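Local coordinates for START domain-containing protein 10 (Homo sapiens, PDB 6SER), which transfers phosphatidylcholine and phosphatidylethanolamine between membranes, preferring species with a palmitoyl or stearoyl sn-1 chain and an unsaturated sn-2 chain, at residues 75-80 against 179-184; 83-88 against 217-222. One frame throughout, in Å; residues are numbered along the deposited sequence.

Contact 1: residues 75-80 against 179-184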
ATOM      1  N   CYS A  75     -10.645 -17.467   0.399  1.00 47.05           N
ATOM      2  CA  CYS A  75     -11.656 -18.364  -0.142  1.00 57.16           C
ATOM      3  C   CYS A  75     -13.072 -17.855   0.088  1.00 54.27           C
ATOM      4  O   CYS A  75     -13.967 -18.206  -0.687  1.00 56.82           O
ATOM      5  CB  CYS A  75     -11.499 -19.766   0.454  1.00 52.91           C
ATOM      6  SG  CYS A  75     -12.034 -19.905   2.168  1.00 83.44           S
ATOM      7  N   ASP A  76     -13.290 -17.012   1.108  1.00 49.71           N
ATOM      8  CA  ASP A  76     -14.640 -16.640   1.516  1.00 48.88           C
ATOM      9  C   ASP A  76     -14.830 -15.131   1.654  1.00 53.94           C
ATOM     10  O   ASP A  76     -15.754 -14.699   2.352  1.00 51.68           O
ATOM     11  CB  ASP A  76     -15.011 -17.339   2.828  1.00 43.88           C
ATOM     12  CG  ASP A  76     -14.015 -17.068   3.933  1.00 50.07           C
ATOM     13  OD1 ASP A  76     -14.361 -17.294   5.109  1.00 55.90           O
ATOM     14  OD2 ASP A  76     -12.888 -16.616   3.627  1.00 58.86           O
ATOM     15  N   VAL A  77     -13.985 -14.316   1.026  1.00 42.16           N
ATOM     16  CA  VAL A  77     -14.280 -12.884   0.944  1.00 43.29           C
ATOM     17  C   VAL A  77     -14.208 -12.457  -0.519  1.00 35.61           C
ATOM     18  O   VAL A  77     -13.268 -12.829  -1.235  1.00 42.61           O
ATOM     19  CB  VAL A  77     -13.356 -12.039   1.843  1.00 40.36           C
ATOM     20  CG1 VAL A  77     -13.173 -12.696   3.208  1.00 48.70           C
ATOM     21  CG2 VAL A  77     -12.016 -11.759   1.191  1.00 59.56           C
ATOM     22  N   PRO A  78     -15.194 -11.721  -1.021  1.00 35.68           N
ATOM     23  CA  PRO A  78     -15.155 -11.293  -2.422  1.00 42.33           C
ATOM     24  C   PRO A  78     -14.166 -10.157  -2.638  1.00 34.56           C
ATOM     25  O   PRO A  78     -13.775  -9.444  -1.711  1.00 35.57           O
ATOM     26  CB  PRO A  78     -16.595 -10.840  -2.697  1.00 37.70           C
ATOM     27  CG  PRO A  78     -17.131 -10.462  -1.367  1.00 36.04           C
ATOM     28  CD  PRO A  78     -16.447 -11.335  -0.349  1.00 33.47           C
ATOM     29  N   ALA A  79     -13.764 -10.008  -3.906  1.00 31.39           N
ATOM     30  CA  ALA A  79     -12.790  -8.987  -4.282  1.00 35.71           C
ATOM     31  C   ALA A  79     -13.253  -7.586  -3.890  1.00 39.55           C
ATOM     32  O   ALA A  79     -12.442  -6.758  -3.462  1.00 26.69           O
ATOM     33  CB  ALA A  79     -12.523  -9.049  -5.785  1.00 28.47           C
ATOM     34  N   GLU A  80     -14.551  -7.296  -4.047  1.00 32.19           N
ATOM     35  CA  GLU A  80     -15.055  -5.960  -3.744  1.00 29.95           C
ATOM     36  C   GLU A  80     -14.921  -5.640  -2.265  1.00 33.07           C
ATOM     37  O   GLU A  80     -14.678  -4.484  -1.904  1.00 37.24           O
ATOM     38  CB  GLU A  80     -16.517  -5.814  -4.188  1.00 31.34           C
ATOM     39  CG  GLU A  80     -17.378  -7.049  -3.969  1.00 50.65           C
ATOM     40  CD  GLU A  80     -17.424  -7.957  -5.199  1.00 55.69           C
ATOM     41  OE1 GLU A  80     -18.230  -7.684  -6.119  1.00 71.57           O
ATOM     42  OE2 GLU A  80     -16.646  -8.934  -5.258  1.00 53.94           O
ATOM     43  N   LYS A 179     -17.744 -14.367  -3.872  1.00 47.54           N
ATOM     44  CA  LYS A 179     -17.309 -14.675  -2.508  1.00 50.48           C
ATOM     45  C   LYS A 179     -15.853 -15.123  -2.380  1.00 35.09           C
ATOM     46  O   LYS A 179     -15.481 -15.630  -1.319  1.00 45.90           O
ATOM     47  CB  LYS A 179     -18.201 -15.739  -1.855  1.00 52.12           C
ATOM     48  CG  LYS A 179     -19.676 -15.368  -1.767  1.00 63.44           C
ATOM     49  CD  LYS A 179     -20.493 -16.560  -1.281  1.00 72.34           C
ATOM     50  CE  LYS A 179     -21.971 -16.232  -1.182  1.00 75.51           C
ATOM     51  NZ  LYS A 179     -22.784 -17.463  -0.953  1.00 77.42           N
ATOM     52  N   SER A 180     -15.005 -14.947  -3.396  1.00 35.63           N
ATOM     53  CA  SER A 180     -13.603 -15.330  -3.235  1.00 43.76           C
ATOM     54  C   SER A 180     -12.699 -14.471  -4.115  1.00 43.59           C
ATOM     55  O   SER A 180     -13.116 -13.953  -5.155  1.00 38.93           O
ATOM     56  CB  SER A 180     -13.383 -16.817  -3.559  1.00 40.85           C
ATOM     57  OG  SER A 180     -13.472 -17.052  -4.951  1.00 41.56           O
ATOM     58  N   CYS A 181     -11.434 -14.359  -3.703  1.00 30.99           N
ATOM     59  CA  CYS A 181     -10.459 -13.583  -4.460  1.00 34.51           C
ATOM     60  C   CYS A 181      -9.051 -14.005  -4.051  1.00 36.40           C
ATOM     61  O   CYS A 181      -8.855 -14.750  -3.086  1.00 35.02           O
ATOM     62  CB  CYS A 181     -10.651 -12.079  -4.239  1.00 23.56           C
ATOM     63  SG  CYS A 181     -10.271 -11.576  -2.546  1.00 36.53           S
ATOM     64  N   VAL A 182      -8.072 -13.516  -4.812  1.00 37.44           N
ATOM     65  CA  VAL A 182      -6.657 -13.621  -4.471  1.00 31.98           C
ATOM     66  C   VAL A 182      -6.073 -12.215  -4.477  1.00 29.34           C
ATOM     67  O   VAL A 182      -6.309 -11.448  -5.416  1.00 34.10           O
ATOM     68  CB  VAL A 182      -5.891 -14.528  -5.455  1.00 39.18           C
ATOM     69  CG1 VAL A 182      -4.402 -14.544  -5.135  1.00 26.45           C
ATOM     70  CG2 VAL A 182      -6.461 -15.945  -5.439  1.00 43.36           C
ATOM     71  N   ILE A 183      -5.321 -11.870  -3.436  1.00 36.41           N
ATOM     72  CA  ILE A 183      -4.695 -10.557  -3.339  1.00 29.19           C
ATOM     73  C   ILE A 183      -3.186 -10.735  -3.273  1.00 35.22           C
ATOM     74  O   ILE A 183      -2.682 -11.557  -2.497  1.00 31.34           O
ATOM     75  CB  ILE A 183      -5.205  -9.763  -2.124  1.00 34.40           C
ATOM     76  CG1 ILE A 183      -4.523  -8.389  -2.064  1.00 32.89           C
ATOM     77  CG2 ILE A 183      -5.006 -10.545  -0.833  1.00 29.02           C
ATOM     78  CD1 ILE A 183      -5.072  -7.466  -1.020  1.00 36.30           C
ATOM     79  N   THR A 184      -2.472  -9.969  -4.096  1.00 28.77           N
ATOM     80  CA  THR A 184      -1.017  -9.936  -4.085  1.00 32.62           C
ATOM     81  C   THR A 184      -0.571  -8.551  -3.637  1.00 30.48           C
ATOM     82  O   THR A 184      -0.954  -7.544  -4.241  1.00 33.09           O
ATOM     83  CB  THR A 184      -0.449 -10.265  -5.465  1.00 32.06           C
ATOM     84  OG1 THR A 184      -0.913 -11.562  -5.874  1.00 35.96           O
ATOM     85  CG2 THR A 184       1.082 -10.241  -5.430  1.00 28.03           C
TER
HETATM   86  O   HOH W   1     -14.668 -11.696  -6.106  1.00 40.55           O
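Val-77, Pro-78 and Ala-79 lie across Ser-180 and Cys-181 where two parts of the START domain's helix-grip fold meet: the loop leading from strand 68-74 into helix 79-87, and the residues leading into strand 181-190 together with its first residue. Pro-78 is the N-cap residue of the helix, and its CA comes within 4.0 Å of Lys-179 CA, which shows how closely the two backbones pass.

The buried, apolar side centres on Cys-181, whose CB points at the loop. Its methylene packs against the first helical turn, with Cys-181 CB 3.9 Å from Ala-79 CB. Its thiol sits between the backbone N and the carbonyl carbon (chi1 67°), a rotation that brings Cys-181 SG to 4.1 Å from Val-77 CG2. Leu-82 of the same helix also touches Cys-181, while Val-77 is backed by Tyr-216 and Leu-220 of helix 197-227.

Towards Cys-75, Asp-76 and Lys-179 the contact opens to the surface, yet the backbones still approach closely there. Cys-75 O lies 3.1 Å from Lys-179 O, a pair of acceptors that cannot bond to each other, and 3.2 Å from Ser-180 CB. The side chains of Cys-75 and Lys-179 start away from the opposite segment. Asp-76 OD2 is hydrogen-bonded to Tyr-216 OH and Ser-180 OG to Thr-176 OG1, so these two atoms are engaged outside the contact.

No clear direct hydrogen bond joins the two segments. A CA-H...O contact runs from Ser-180 CA to Val-77 O at 3.2 Å, bent to 121° at the hydrogen. One water bridges the segments, accepting from Ala-79 N and donating to Ser-180 O, each at 2.9 Å.

Contact 2: residues 83-88 against 217-222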
ATOM      1  N   TYR A  83     -11.415  -4.822  -1.631  1.00 25.93           N
ATOM      2  CA  TYR A  83     -11.171  -3.504  -2.216  1.00 25.89           C
ATOM      3  C   TYR A  83     -11.619  -2.389  -1.272  1.00 31.43           C
ATOM      4  O   TYR A  83     -10.882  -1.422  -1.045  1.00 27.98           O
ATOM      5  CB  TYR A  83     -11.888  -3.409  -3.565  1.00 28.54           C
ATOM      6  CG  TYR A  83     -11.579  -2.185  -4.413  1.00 31.89           C
ATOM      7  CD1 TYR A  83     -10.272  -1.898  -4.822  1.00 28.23           C
ATOM      8  CD2 TYR A  83     -12.597  -1.338  -4.840  1.00 22.98           C
ATOM      9  CE1 TYR A  83      -9.992  -0.787  -5.617  1.00 25.80           C
ATOM     10  CE2 TYR A  83     -12.328  -0.230  -5.641  1.00 25.82           C
ATOM     11  CZ  TYR A  83     -11.029   0.042  -6.024  1.00 31.54           C
ATOM     12  OH  TYR A  83     -10.762   1.151  -6.804  1.00 32.40           O
ATOM     13  N   ASP A  84     -12.829  -2.512  -0.708  1.00 21.83           N
ATOM     14  CA  ASP A  84     -13.315  -1.525   0.256  1.00 25.96           C
ATOM     15  C   ASP A  84     -12.358  -1.381   1.428  1.00 28.24           C
ATOM     16  O   ASP A  84     -12.091  -0.262   1.897  1.00 25.56           O
ATOM     17  CB  ASP A  84     -14.701  -1.921   0.779  1.00 25.70           C
ATOM     18  CG  ASP A  84     -15.797  -1.744  -0.255  1.00 28.10           C
ATOM     19  OD1 ASP A  84     -15.572  -1.044  -1.272  1.00 27.60           O
ATOM     20  OD2 ASP A  84     -16.892  -2.299  -0.034  1.00 33.90           O
ATOM     21  N   VAL A  85     -11.836  -2.506   1.921  1.00 24.22           N
ATOM     22  CA  VAL A  85     -10.998  -2.485   3.115  1.00 30.14           C
ATOM     23  C   VAL A  85      -9.681  -1.774   2.832  1.00 30.72           C
ATOM     24  O   VAL A  85      -9.203  -0.974   3.645  1.00 29.61           O
ATOM     25  CB  VAL A  85     -10.783  -3.923   3.612  1.00 31.01           C
ATOM     26  CG1 VAL A  85      -9.747  -3.964   4.730  1.00 31.61           C
ATOM     27  CG2 VAL A  85     -12.113  -4.505   4.059  1.00 31.42           C
ATOM     28  N   LEU A  86      -9.082  -2.042   1.672  1.00 19.84           N
ATOM     29  CA  LEU A  86      -7.872  -1.320   1.303  1.00 26.19           C
ATOM     30  C   LEU A  86      -8.134   0.173   1.142  1.00 30.06           C
ATOM     31  O   LEU A  86      -7.264   0.985   1.467  1.00 33.77           O
ATOM     32  CB  LEU A  86      -7.283  -1.898   0.017  1.00 24.13           C
ATOM     33  CG  LEU A  86      -6.672  -3.296   0.179  1.00 39.00           C
ATOM     34  CD1 LEU A  86      -6.095  -3.818  -1.136  1.00 35.52           C
ATOM     35  CD2 LEU A  86      -5.619  -3.269   1.258  1.00 39.59           C
ATOM     36  N   HIS A  87      -9.321   0.554   0.671  1.00 27.27           N
ATOM     37  CA  HIS A  87      -9.611   1.963   0.431  1.00 26.30           C
ATOM     38  C   HIS A  87     -10.011   2.713   1.698  1.00 27.39           C
ATOM     39  O   HIS A  87      -9.781   3.922   1.785  1.00 33.11           O
ATOM     40  CB  HIS A  87     -10.728   2.103  -0.608  1.00 26.89           C
ATOM     41  CG  HIS A  87     -10.236   2.291  -2.012  1.00 27.71           C
ATOM     42  ND1 HIS A  87      -9.549   3.416  -2.415  1.00 26.73           N
ATOM     43  CD2 HIS A  87     -10.365   1.515  -3.119  1.00 24.79           C
ATOM     44  CE1 HIS A  87      -9.263   3.320  -3.704  1.00 26.01           C
ATOM     45  NE2 HIS A  87      -9.743   2.173  -4.153  1.00 29.27           N
ATOM     46  N   ASP A  88     -10.599   2.027   2.684  1.00 27.78           N
ATOM     47  CA  ASP A  88     -11.289   2.686   3.797  1.00 26.91           C
ATOM     48  C   ASP A  88     -10.284   3.196   4.818  1.00 23.62           C
ATOM     49  O   ASP A  88      -9.935   2.499   5.773  1.00 28.12           O
ATOM     50  CB  ASP A  88     -12.279   1.725   4.448  1.00 28.96           C
ATOM     51  CG  ASP A  88     -13.288   2.438   5.337  1.00 28.43           C
ATOM     52  OD1 ASP A  88     -14.488   2.118   5.250  1.00 29.03           O
ATOM     53  OD2 ASP A  88     -12.878   3.322   6.121  1.00 26.50           O
ATOM     54  N   LYS A 217      -8.726 -11.104   8.308  1.00 35.80           N
ATOM     55  CA  LYS A 217      -9.728 -11.090   9.373  1.00 40.68           C
ATOM     56  C   LYS A 217     -10.524  -9.793   9.354  1.00 45.23           C
ATOM     57  O   LYS A 217     -11.726  -9.791   9.650  1.00 43.29           O
ATOM     58  CB  LYS A 217      -9.067 -11.290  10.739  1.00 39.78           C
ATOM     59  CG  LYS A 217      -8.468 -12.679  10.946  1.00 53.93           C
ATOM     60  CD  LYS A 217      -8.002 -12.888  12.383  1.00 55.50           C
ATOM     61  CE  LYS A 217      -7.464 -14.299  12.578  1.00 63.40           C
ATOM     62  NZ  LYS A 217      -7.420 -14.707  14.013  1.00 71.17           N
ATOM     63  N   ALA A 218      -9.872  -8.679   9.004  1.00 38.08           N
ATOM     64  CA  ALA A 218     -10.581  -7.409   8.925  1.00 39.48           C
ATOM     65  C   ALA A 218     -11.678  -7.454   7.868  1.00 39.30           C
ATOM     66  O   ALA A 218     -12.763  -6.898   8.067  1.00 38.13           O
ATOM     67  CB  ALA A 218      -9.599  -6.276   8.634  1.00 38.47           C
ATOM     68  N   CYS A 219     -11.417  -8.122   6.742  1.00 35.27           N
ATOM     69  CA  CYS A 219     -12.433  -8.244   5.700  1.00 34.15           C
ATOM     70  C   CYS A 219     -13.664  -9.002   6.187  1.00 41.13           C
ATOM     71  O   CYS A 219     -14.777  -8.729   5.722  1.00 35.18           O
ATOM     72  CB  CYS A 219     -11.841  -8.928   4.471  1.00 41.22           C
ATOM     73  SG  CYS A 219     -10.474  -8.000   3.698  1.00 37.73           S
ATOM     74  N   LEU A 220     -13.488  -9.955   7.112  1.00 41.18           N
ATOM     75  CA  LEU A 220     -14.632 -10.696   7.641  1.00 41.51           C
ATOM     76  C   LEU A 220     -15.496  -9.811   8.526  1.00 41.17           C
ATOM     77  O   LEU A 220     -16.728  -9.923   8.515  1.00 38.93           O
ATOM     78  CB  LEU A 220     -14.164 -11.922   8.427  1.00 35.91           C
ATOM     79  CG  LEU A 220     -13.326 -12.951   7.665  1.00 39.13           C
ATOM     80  CD1 LEU A 220     -12.827 -14.038   8.604  1.00 42.08           C
ATOM     81  CD2 LEU A 220     -14.128 -13.546   6.523  1.00 43.06           C
ATOM     82  N   LYS A 221     -14.873  -8.928   9.299  1.00 41.47           N
ATOM     83  CA  LYS A 221     -15.604  -8.035  10.184  1.00 43.23           C
ATOM     84  C   LYS A 221     -16.074  -6.766   9.483  1.00 41.22           C
ATOM     85  O   LYS A 221     -16.834  -5.994  10.077  1.00 52.59           O
ATOM     86  CB  LYS A 221     -14.735  -7.682  11.401  1.00 39.30           C
ATOM     87  CG  LYS A 221     -14.475  -8.867  12.337  1.00 50.71           C
ATOM     88  CD  LYS A 221     -15.653  -9.099  13.280  1.00 66.12           C
ATOM     89  CE  LYS A 221     -15.541 -10.416  14.045  1.00 56.22           C
ATOM     90  NZ  LYS A 221     -16.234 -11.534  13.331  1.00 63.43           N
ATOM     91  N   TYR A 222     -15.666  -6.543   8.225  1.00 37.36           N
ATOM     92  CA  TYR A 222     -15.919  -5.242   7.608  1.00 38.40           C
ATOM     93  C   TYR A 222     -17.397  -4.987   7.335  1.00 36.55           C
ATOM     94  O   TYR A 222     -17.886  -3.906   7.711  1.00 32.76           O
ATOM     95  CB  TYR A 222     -15.080  -5.078   6.337  1.00 27.17           C
ATOM     96  CG  TYR A 222     -15.282  -3.715   5.700  1.00 27.06           C
ATOM     97  CD1 TYR A 222     -14.828  -2.563   6.334  1.00 30.39           C
ATOM     98  CD2 TYR A 222     -15.936  -3.579   4.476  1.00 24.18           C
ATOM     99  CE1 TYR A 222     -15.015  -1.312   5.769  1.00 27.72           C
ATOM    100  CE2 TYR A 222     -16.119  -2.336   3.901  1.00 25.81           C
ATOM    101  CZ  TYR A 222     -15.658  -1.203   4.556  1.00 28.21           C
ATOM    102  OH  TYR A 222     -15.842   0.039   3.989  1.00 25.85           O
TER
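Cys-219 and Tyr-222 of helix 197-227, about one helical turn apart, pack on Val-85 in the C-terminal part of helix 79-87. The short helical segments cross at 103° with their axes 9.9 Å apart.

Early in the segment, Ala-218 O accepts a hydrogen bond from Tyr-91 OH. Next comes Cys-219, whose CA lies 6.5 Å from Val-85 CA, the nearest CA pair of the two segments. Its thiol meets a methyl group, Cys-219 SG reaching Val-85 CG2 at 3.9 Å.

Tyr-222 then supplies most of this segment's share of the interface. Its CG is anti to the backbone N (chi1 -178°), which places CG on the side of the other helix, and the ring extends as far as Asp-88. Val-85 CG2 lies over one ring face, 4.1 Å from the Tyr-222 ring centroid, in a CH-pi contact displaced toward CG. The Asp-84 and Tyr-222 side chains cross at about a right angle, Asp-84 CB approaching Tyr-222 CE2 obliquely at 3.5 Å; the Asp-84 carboxylate is occupied by Lys-234 and Trp-236. At the far end, Tyr-222 OH donates to Asp-88 OD1 at 2.8 Å. The acceptor lies in the ring plane and uses its anti lone pair, while its carboxylate is turned 81° from that plane.

Asp-88 OD2 meanwhile accepts from Tyr-91 N, so one carboxylate both receives the tyrosine and N-caps helix 89-95. The arrangement fits the helix-grip fold of START domains, in which a curved sheet wraps the long C-terminal helix; here helix 79-87 packs across that helix near its C-terminal end.

From the N terminus, the chain leaves strand 68-74, passes through residues 75-80 and runs directly into 83-88 on the same helix. It then traces most of the sheet before returning at 179-184, where contact 1 closes a loop with 98 residues between its segments. Strand 181-190 leads on to helix 197-227, and at 217-222 contact 2 closes a second loop, with 128 residues between. The segments alternate, so the loops cross rather than nest. Helix 79-87 is thereby tied to both a sheet strand and the C-terminal helix. The contacts meet directly: Val-77 CG1 lies 3.6 Å from Leu-220 CD2, and Ile-183 CD1 3.8 Å from Leu-86 CD1.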